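Local coordinates for lysosome-associated membrane glycoprotein 3 (Homo sapiens, PDB 4AKM) that takes part in the unfolded protein response and in fusion of lysosomes with autophagosomes, as a glycoprotein of the lysosomal membrane, at residues 88-91 with 96-99; 121-126 with 131-136; 26-31 with 35-40. All blocks are in the same frame, centred on the assembly; numbering follows the deposited sequence.

Contact 1 (88-91 with 96-99). Unlike the reference sequence in segment 96-99: Val97 (reference Ile).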
loop_
_atom_site.group_PDB
_atom_site.type_symbol
_atom_site.label_atom_id
_atom_site.label_comp_id
_atom_site.label_asym_id
_atom_site.label_seq_id
_atom_site.Cartn_x
_atom_site.Cartn_y
_atom_site.Cartn_z
ATOM N N TYR A 88 -7.829 -7.744 -1.084
ATOM C CA TYR A 88 -9.060 -8.501 -1.062
ATOM C C TYR A 88 -10.147 -7.531 -1.487
ATOM O O TYR A 88 -10.242 -6.427 -0.946
ATOM C CB TYR A 88 -9.289 -8.977 0.366
ATOM C CG TYR A 88 -10.474 -9.876 0.633
ATOM C CD1 TYR A 88 -11.754 -9.350 0.772
ATOM C CD2 TYR A 88 -10.304 -11.243 0.806
ATOM C CE1 TYR A 88 -12.837 -10.163 1.044
ATOM C CE2 TYR A 88 -11.385 -12.068 1.082
ATOM C CZ TYR A 88 -12.649 -11.521 1.200
ATOM O OH TYR A 88 -13.728 -12.332 1.474
ATOM N N LEU A 89 -10.957 -7.938 -2.459
ATOM C CA LEU A 89 -11.965 -7.058 -3.032
ATOM C C LEU A 89 -13.228 -7.818 -3.406
ATOM O O LEU A 89 -13.162 -8.803 -4.120
ATOM C CB LEU A 89 -11.409 -6.363 -4.279
ATOM C CG LEU A 89 -12.372 -5.388 -4.947
ATOM C CD1 LEU A 89 -12.720 -4.271 -3.982
ATOM C CD2 LEU A 89 -11.782 -4.837 -6.228
ATOM N N THR A 90 -14.379 -7.350 -2.932
ATOM C CA THR A 90 -15.656 -7.953 -3.301
ATOM C C THR A 90 -16.348 -7.143 -4.391
ATOM O O THR A 90 -16.445 -5.920 -4.292
ATOM C CB THR A 90 -16.606 -8.049 -2.091
ATOM O OG1 THR A 90 -15.907 -8.592 -0.964
ATOM C CG2 THR A 90 -17.796 -8.939 -2.411
ATOM N N VAL A 91 -16.822 -7.818 -5.433
ATOM C CA VAL A 91 -17.710 -7.177 -6.405
ATOM C C VAL A 91 -19.121 -7.757 -6.263
ATOM O O VAL A 91 -19.290 -8.962 -6.067
ATOM C CB VAL A 91 -17.192 -7.292 -7.864
ATOM C CG1 VAL A 91 -15.809 -6.682 -7.986
ATOM C CG2 VAL A 91 -17.176 -8.734 -8.332
ATOM N N THR A 96 -18.293 -11.879 -6.986
ATOM C CA THR A 96 -16.977 -12.466 -6.795
ATOM C C THR A 96 -16.124 -11.690 -5.795
ATOM O O THR A 96 -16.140 -10.461 -5.776
ATOM C CB THR A 96 -16.226 -12.558 -8.141
ATOM O OG1 THR A 96 -17.075 -13.171 -9.121
ATOM C CG2 THR A 96 -14.939 -13.368 -8.000
ATOM N N VAL A 97 -15.403 -12.418 -4.947
ATOM C CA VAL A 97 -14.264 -11.839 -4.252
ATOM C C VAL A 97 -12.978 -12.181 -5.009
ATOM O O VAL A 97 -12.710 -13.341 -5.321
ATOM C CB VAL A 97 -14.168 -12.272 -2.764
ATOM C CG1 VAL A 97 -15.295 -11.652 -1.957
ATOM C CG2 VAL A 97 -14.162 -13.789 -2.621
ATOM N N TYR A 98 -12.208 -11.151 -5.338
ATOM C CA TYR A 98 -10.898 -11.306 -5.942
ATOM C C TYR A 98 -9.856 -11.004 -4.885
ATOM O O TYR A 98 -10.029 -10.098 -4.078
ATOM C CB TYR A 98 -10.732 -10.340 -7.113
ATOM C CG TYR A 98 -11.689 -10.589 -8.254
ATOM C CD1 TYR A 98 -11.362 -11.470 -9.280
ATOM C CD2 TYR A 98 -12.918 -9.944 -8.309
ATOM C CE1 TYR A 98 -12.234 -11.702 -10.326
ATOM C CE2 TYR A 98 -13.793 -10.168 -9.350
ATOM C CZ TYR A 98 -13.447 -11.048 -10.357
ATOM O OH TYR A 98 -14.318 -11.277 -11.401
ATOM N N GLN A 99 -8.768 -11.755 -4.883
ATOM C CA GLN A 99 -7.719 -11.468 -3.926
ATOM C C GLN A 99 -6.361 -11.967 -4.375
ATOM O O GLN A 99 -6.245 -12.744 -5.323
ATOM C CB GLN A 99 -8.067 -12.025 -2.548
ATOM C CG GLN A 99 -8.371 -13.496 -2.522
ATOM C CD GLN A 99 -8.408 -14.021 -1.112
ATOM O OE1 GLN A 99 -7.505 -13.753 -0.321
ATOM N NE2 GLN A 99 -9.464 -14.756 -0.776
#

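Contact 2 (121-126 with 131-136)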
loop_
_atom_site.group_PDB
_atom_site.type_symbol
_atom_site.label_atom_id
_atom_site.label_comp_id
_atom_site.label_asym_id
_atom_site.label_seq_id
_atom_site.Cartn_x
_atom_site.Cartn_y
_atom_site.Cartn_z
ATOM N N GLU A 121 2.609 6.945 -11.089
ATOM C CA GLU A 121 1.833 5.722 -10.909
ATOM C C GLU A 121 2.692 4.469 -10.806
ATOM O O GLU A 121 3.439 4.142 -11.732
ATOM C CB GLU A 121 0.849 5.537 -12.056
ATOM C CG GLU A 121 0.238 4.153 -12.082
ATOM C CD GLU A 121 -0.547 3.875 -13.343
ATOM O OE1 GLU A 121 -1.599 4.520 -13.543
ATOM O OE2 GLU A 121 -0.109 3.006 -14.130
ATOM N N GLN A 122 2.569 3.765 -9.681
ATOM C CA GLN A 122 3.256 2.492 -9.494
ATOM C C GLN A 122 2.258 1.345 -9.530
ATOM O O GLN A 122 1.098 1.507 -9.164
ATOM C CB GLN A 122 4.054 2.475 -8.187
ATOM C CG GLN A 122 5.213 3.463 -8.154
ATOM C CD GLN A 122 6.202 3.260 -9.294
ATOM O OE1 GLN A 122 6.060 3.850 -10.369
ATOM N NE2 GLN A 122 7.213 2.428 -9.059
ATOM N N SER A 123 2.722 0.182 -9.962
ATOM C CA SER A 123 1.831 -0.930 -10.245
ATOM C C SER A 123 2.408 -2.266 -9.814
ATOM O O SER A 123 3.621 -2.481 -9.862
ATOM C CB SER A 123 1.525 -0.977 -11.739
ATOM O OG SER A 123 1.133 -2.279 -12.131
ATOM N N LEU A 124 1.524 -3.170 -9.412
ATOM C CA LEU A 124 1.934 -4.504 -9.005
ATOM C C LEU A 124 0.831 -5.520 -9.287
ATOM O O LEU A 124 -0.315 -5.331 -8.871
ATOM C CB LEU A 124 2.266 -4.503 -7.519
ATOM C CG LEU A 124 2.981 -5.757 -7.035
ATOM C CD1 LEU A 124 4.339 -5.844 -7.709
ATOM C CD2 LEU A 124 3.108 -5.745 -5.520
ATOM N N GLN A 125 1.164 -6.590 -10.005
ATOM C CA GLN A 125 0.215 -7.687 -10.176
ATOM C C GLN A 125 0.224 -8.549 -8.922
ATOM O O GLN A 125 1.254 -9.122 -8.566
ATOM C CB GLN A 125 0.539 -8.531 -11.412
ATOM C CG GLN A 125 0.009 -7.966 -12.721
ATOM C CD GLN A 125 -1.373 -8.485 -13.088
ATOM O OE1 GLN A 125 -2.139 -8.925 -12.233
ATOM N NE2 GLN A 125 -1.695 -8.437 -14.378
ATOM N N LEU A 126 -0.919 -8.626 -8.248
ATOM C CA LEU A 126 -1.029 -9.393 -7.008
ATOM C C LEU A 126 -1.379 -10.849 -7.291
ATOM O O LEU A 126 -0.725 -11.765 -6.795
ATOM C CB LEU A 126 -2.054 -8.755 -6.070
ATOM C CG LEU A 126 -1.759 -7.299 -5.706
ATOM C CD1 LEU A 126 -2.734 -6.801 -4.666
ATOM C CD2 LEU A 126 -0.319 -7.126 -5.230
ATOM N N GLN A 131 -4.736 -6.557 -9.577
ATOM C CA GLN A 131 -3.601 -5.668 -9.688
ATOM C C GLN A 131 -3.835 -4.494 -8.751
ATOM O O GLN A 131 -4.968 -4.071 -8.554
ATOM C CB GLN A 131 -3.504 -5.178 -11.130
ATOM C CG GLN A 131 -2.230 -4.468 -11.482
ATOM C CD GLN A 131 -2.196 -4.075 -12.941
ATOM O OE1 GLN A 131 -3.230 -4.056 -13.617
ATOM N NE2 GLN A 131 -1.006 -3.767 -13.442
ATOM N N VAL A 132 -2.771 -3.981 -8.153
ATOM C CA VAL A 132 -2.886 -2.768 -7.360
ATOM C C VAL A 132 -2.031 -1.660 -7.982
ATOM O O VAL A 132 -0.941 -1.922 -8.490
ATOM C CB VAL A 132 -2.536 -3.014 -5.864
ATOM C CG1 VAL A 132 -1.115 -3.521 -5.708
ATOM C CG2 VAL A 132 -2.757 -1.759 -5.039
ATOM N N LYS A 133 -2.553 -0.436 -7.978
ATOM C CA LYS A 133 -1.809 0.730 -8.438
ATOM C C LYS A 133 -1.769 1.830 -7.380
ATOM O O LYS A 133 -2.789 2.165 -6.780
ATOM C CB LYS A 133 -2.379 1.268 -9.755
ATOM C CG LYS A 133 -1.577 0.835 -10.979
ATOM C CD LYS A 133 -2.424 0.783 -12.242
ATOM C CE LYS A 133 -1.795 -0.150 -13.282
ATOM N NZ LYS A 133 -2.683 -0.407 -14.460
ATOM N N THR A 134 -0.581 2.378 -7.146
ATOM C CA THR A 134 -0.425 3.480 -6.204
ATOM C C THR A 134 -0.098 4.767 -6.933
ATOM O O THR A 134 0.426 4.751 -8.044
ATOM C CB THR A 134 0.686 3.215 -5.171
ATOM O OG1 THR A 134 1.973 3.361 -5.790
ATOM C CG2 THR A 134 0.550 1.822 -4.590
ATOM N N THR A 135 -0.390 5.886 -6.287
ATOM C CA THR A 135 -0.171 7.188 -6.895
ATOM C C THR A 135 0.025 8.205 -5.782
ATOM O O THR A 135 -0.416 7.973 -4.669
ATOM C CB THR A 135 -1.381 7.585 -7.763
ATOM O OG1 THR A 135 -1.134 8.846 -8.386
ATOM C CG2 THR A 135 -2.619 7.711 -6.921
ATOM N N ASP A 136 0.700 9.317 -6.062
ATOM C CA ASP A 136 0.858 10.386 -5.064
ATOM C C ASP A 136 1.445 9.896 -3.742
ATOM O O ASP A 136 1.100 10.386 -2.669
ATOM C CB ASP A 136 -0.474 11.091 -4.821
ATOM C CG ASP A 136 -0.874 11.971 -5.979
ATOM O OD1 ASP A 136 -0.064 12.841 -6.355
ATOM O OD2 ASP A 136 -1.979 11.781 -6.526
#

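Contact 3 (26-31 with 35-40)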
loop_
_atom_site.group_PDB
_atom_site.type_symbol
_atom_site.label_atom_id
_atom_site.label_comp_id
_atom_site.label_asym_id
_atom_site.label_seq_id
_atom_site.Cartn_x
_atom_site.Cartn_y
_atom_site.Cartn_z
ATOM N N ILE A 26 -7.335 -2.974 -9.740
ATOM C CA ILE A 26 -7.793 -3.327 -11.074
ATOM C C ILE A 26 -8.036 -4.830 -11.153
ATOM O O ILE A 26 -7.101 -5.614 -10.977
ATOM C CB ILE A 26 -6.757 -2.932 -12.166
ATOM C CG1 ILE A 26 -6.651 -1.410 -12.317
ATOM C CG2 ILE A 26 -7.119 -3.568 -13.505
ATOM C CD1 ILE A 26 -5.654 -0.754 -11.394
ATOM N N VAL A 27 -9.283 -5.232 -11.410
ATOM C CA VAL A 27 -9.572 -6.654 -11.620
ATOM C C VAL A 27 -9.920 -6.979 -13.072
ATOM O O VAL A 27 -10.673 -6.261 -13.726
ATOM C CB VAL A 27 -10.637 -7.241 -10.629
ATOM C CG1 VAL A 27 -10.678 -6.444 -9.333
ATOM C CG2 VAL A 27 -12.023 -7.311 -11.263
ATOM N N GLN A 28 -9.339 -8.064 -13.570
ATOM C CA GLN A 28 -9.538 -8.490 -14.950
ATOM C C GLN A 28 -10.679 -9.498 -15.058
ATOM O O GLN A 28 -10.458 -10.705 -14.967
ATOM C CB GLN A 28 -8.251 -9.099 -15.500
ATOM C CG GLN A 28 -7.902 -8.639 -16.901
ATOM C CD GLN A 28 -6.407 -8.608 -17.142
ATOM O OE1 GLN A 28 -5.859 -7.607 -17.619
ATOM N NE2 GLN A 28 -5.733 -9.708 -16.811
ATOM N N ASP A 29 -11.891 -8.988 -15.259
ATOM C CA ASP A 29 -13.091 -9.817 -15.358
ATOM C C ASP A 29 -12.980 -10.854 -16.462
ATOM O O ASP A 29 -13.267 -12.031 -16.253
ATOM C CB ASP A 29 -14.314 -8.942 -15.644
ATOM C CG ASP A 29 -14.694 -8.075 -14.471
ATOM O OD1 ASP A 29 -14.658 -8.583 -13.331
ATOM O OD2 ASP A 29 -15.028 -6.889 -14.689
ATOM N N LYS A 30 -12.560 -10.400 -17.637
ATOM C CA LYS A 30 -12.572 -11.229 -18.833
ATOM C C LYS A 30 -11.220 -11.894 -19.058
ATOM O O LYS A 30 -10.178 -11.338 -18.706
ATOM C CB LYS A 30 -12.960 -10.387 -20.048
ATOM C CG LYS A 30 -13.816 -9.166 -19.713
ATOM C CD LYS A 30 -15.226 -9.533 -19.262
ATOM C CE LYS A 30 -16.019 -8.281 -18.891
ATOM N NZ LYS A 30 -17.406 -8.583 -18.429
ATOM N N GLU A 31 -11.243 -13.088 -19.644
ATOM C CA GLU A 31 -10.022 -13.849 -19.890
ATOM C C GLU A 31 -9.192 -13.161 -20.970
ATOM O O GLU A 31 -7.967 -13.314 -21.029
ATOM C CB GLU A 31 -10.358 -15.288 -20.296
ATOM C CG GLU A 31 -11.547 -15.896 -19.548
ATOM C CD GLU A 31 -11.312 -16.025 -18.047
ATOM O OE1 GLU A 31 -10.523 -16.904 -17.640
ATOM O OE2 GLU A 31 -11.921 -15.251 -17.272
ATOM N N SER A 35 -9.754 -6.874 -23.134
ATOM C CA SER A 35 -11.099 -6.502 -22.715
ATOM C C SER A 35 -11.049 -5.599 -21.488
ATOM O O SER A 35 -10.077 -5.645 -20.729
ATOM C CB SER A 35 -11.936 -7.755 -22.439
ATOM O OG SER A 35 -12.455 -8.296 -23.645
ATOM N N PRO A 36 -12.089 -4.769 -21.301
ATOM C CA PRO A 36 -12.168 -3.838 -20.170
ATOM C C PRO A 36 -11.990 -4.521 -18.816
ATOM O O PRO A 36 -12.232 -5.720 -18.645
ATOM C CB PRO A 36 -13.581 -3.262 -20.288
ATOM C CG PRO A 36 -13.888 -3.341 -21.726
ATOM C CD PRO A 36 -13.236 -4.609 -22.214
ATOM N N ARG A 37 -11.559 -3.726 -17.850
ATOM C CA ARG A 37 -11.305 -4.220 -16.517
ATOM C C ARG A 37 -12.139 -3.430 -15.521
ATOM O O ARG A 37 -12.588 -2.324 -15.819
ATOM C CB ARG A 37 -9.817 -4.095 -16.199
ATOM C CG ARG A 37 -8.971 -5.219 -16.778
ATOM C CD ARG A 37 -7.805 -4.695 -17.601
ATOM N NE ARG A 37 -7.250 -3.465 -17.039
ATOM C CZ ARG A 37 -6.095 -2.914 -17.410
ATOM N NH1 ARG A 37 -5.349 -3.485 -18.348
ATOM N NH2 ARG A 37 -5.681 -1.790 -16.833
ATOM N N ARG A 38 -12.373 -4.010 -14.350
ATOM C CA ARG A 38 -13.099 -3.318 -13.296
ATOM C C ARG A 38 -12.118 -2.500 -12.456
ATOM O O ARG A 38 -11.107 -3.014 -11.979
ATOM C CB ARG A 38 -13.878 -4.317 -12.434
ATOM C CG ARG A 38 -15.097 -3.722 -11.733
ATOM C CD ARG A 38 -16.081 -4.808 -11.302
ATOM N NE ARG A 38 -16.552 -5.603 -12.438
ATOM C CZ ARG A 38 -17.453 -6.580 -12.355
ATOM N NH1 ARG A 38 -17.997 -6.895 -11.184
ATOM N NH2 ARG A 38 -17.815 -7.246 -13.447
ATOM N N TYR A 39 -12.407 -1.216 -12.305
ATOM C CA TYR A 39 -11.572 -0.343 -11.497
ATOM C C TYR A 39 -12.232 -0.075 -10.148
ATOM O O TYR A 39 -13.453 0.052 -10.058
ATOM C CB TYR A 39 -11.301 0.968 -12.238
ATOM C CG TYR A 39 -10.346 0.824 -13.412
ATOM C CD1 TYR A 39 -10.778 0.317 -14.636
ATOM C CD2 TYR A 39 -9.010 1.182 -13.291
ATOM C CE1 TYR A 39 -9.902 0.179 -15.704
ATOM C CE2 TYR A 39 -8.132 1.050 -14.351
ATOM C CZ TYR A 39 -8.580 0.547 -15.554
ATOM O OH TYR A 39 -7.697 0.417 -16.608
ATOM N N PHE A 40 -11.430 -0.022 -9.095
ATOM C CA PHE A 40 -11.944 0.369 -7.790
ATOM C C PHE A 40 -11.009 1.317 -7.054
ATOM O O PHE A 40 -9.906 0.942 -6.673
ATOM C CB PHE A 40 -12.227 -0.831 -6.892
ATOM C CG PHE A 40 -12.618 -0.431 -5.503
ATOM C CD1 PHE A 40 -13.895 0.049 -5.246
ATOM C CD2 PHE A 40 -11.701 -0.483 -4.461
ATOM C CE1 PHE A 40 -14.259 0.446 -3.971
ATOM C CE2 PHE A 40 -12.056 -0.088 -3.178
ATOM C CZ PHE A 40 -13.337 0.375 -2.932
#

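Contact 1 (88-91 with 96-99)
With Tyr88 CG anti to the backbone N (chi1 -176°), the ring is carried obliquely toward Gln99 and Val97. Gln99 CG sits between the backbone N and the carbonyl carbon (chi1 56°), and from there its extended chain brings the amide beside the ring. Gln99 NE2 lies 3.8 Å from Tyr88 CE2. The ring and amide planes are 71° apart, so this is no stack. Beyond the ring, Tyr88 OH lies 3.8 Å from Val97 CG1, a methyl that approaches the ring obliquely. The same methyl touches Thr90, whose side chain runs alongside and points the same way. Thr90 OG1 is hydrogen-bonded to the carbonyl O of Gly66. Val97 stands where the reference sequence has isoleucine.

The two segments are the loop end of the beta hairpin formed by strands 80-90 and 97-110. These strands form one edge of the five-stranded antiparallel sheet, with 97-110 outermost, in this membrane-proximal part of the luminal domain, a beta prism. Leu89 and Tyr98 form a hydrogen-bonded pair: Leu89 N gives to Tyr98 O at 2.9 Å, and Tyr98 N gives to Leu89 O at 2.8 Å. Nearer the loop, Val91 N reaches Thr96 O in a nearly straight bond of 2.8 Å. The return bond from Thr96 N to Val91 O is weak.

On the opposite face from Tyr88, the Tyr98 ring is touched in two ways. Val91 CG2 comes at the ring edge, 3.8 Å from Tyr98 CE2. Thr96 CG2 sits 3.6 Å above one face, offset toward the rim. Leu89, buried on this same face, packs on Val27 and Phe40 of the other sheet, and Tyr98 also meets Val27.

Contact 2 (121-126 with 131-136)
Lys133 lies across Ser123 and Glu121 of the partner strand. CB and CG pass the carbonyl of Gln122, with Lys133 CG 3.3 Å from Gln122 O. Lys133 CG also packs on Ser123 CB at 3.7 Å. CD runs past the carboxylate of Glu121. Lys133 CE lies 3.7 Å from Glu121 OE2 and also borders Ser123 CB. At the tip, Lys133 NZ is 4.3 Å from Glu121 OE2, too far for a salt bridge.

Gln131 shares this face with Lys133. Its side chain is fully extended, with CG anti to the backbone N (chi1 -168°), which carries the amide across to the Ser123 hydroxyl. There Gln131 NE2 gives a hydrogen bond of 2.9 Å to Ser123 OG. The bond is bent, and OG is tilted 30° out of the amide plane.

The segments form the beta hairpin of strands 122-125 and 130-135. Paired backbone bonds join Gln122 to Thr134 and Leu124 to Val132; Val132 N to Leu124 O measures 2.9 Å. Leu124 and Val132 are the apolar part of a face that also carries Gln122 and Thr134. Val132 CG1 meets Leu126 CD2 at 3.7 Å and also touches Leu124 CB. Leu124 and Leu126 pack on Val85 of strand 80-90, while Thr134 meets Phe108 of strand 97-110.

The face with Leu124 and Val132 turns to the other sheet. On the other face one bent side-chain hydrogen bond, Gln131 to Ser123, adds to the backbone bonds. Glu121 may stabilise the Lys133 charge at a distance, and may offset the nearby positive charge of Arg37.

Contact 3 (26-31 with 35-40)
Asp29 places OD1 over one face of the Arg38 guanidinium, 3.2 Å above the plane and offset toward the rim. Its other oxygen makes the salt bridge: Asp29 OD2 is 3.0 Å from Arg38 NE and 3.1 Å from Arg38 NH2. Both hydrogen bonds are weak and bent; the two N-H groups share one oxygen, and the carboxylate and guanidinium planes are 58° apart. Arg38 NH1 is bonded to the carbonyl O of Asp93. The Arg37 guanidinium meets Ile26 CG2 obliquely, with Ile26 CG2 3.5 Å from Arg37 NE. Ile26 CG1 lies beside the Tyr39 ring, 3.5 Å from Tyr39 CE2.

These groups flank the loop end of a beta hairpin made by strands 14-27 and 38-41 at the surface of the domain. Val27 and Arg38 are a hydrogen-bonded pair of it, the one nearest the turn. Val27 N gives to Arg38 O at 2.9 Å, and Arg38 N returns a bond to Val27 O. Toward the turn the strands end. There Gln28 CG runs alongside Arg37 CG, and Lys30 CG packs on Ser35 CB at 3.6 Å.

Contact 3 touches both of the others, whereas contacts 1 and 2 stay about 6 Å apart at their nearest atoms. Contacts 2 and 3 belong to the same sheet: strand 130-135 lies next to strand 14-27, and Gln131 O is 2.9 Å from Ile26 N, a probable hydrogen bond. Contact 1 is on the other sheet and packs against contact 3, with Leu89 CD2 3.7 Å from Val27 CG1. Tyr98 OH packs 3.3 Å from Asp29 OD1. The Tyr98 side chain is about 5 Å from one bound iridium ion and the Gln122 side chain about 5 Å from another, at a different place. Tyr88 is about 7 Å from an N-acetylglucosamine of the attached glycan.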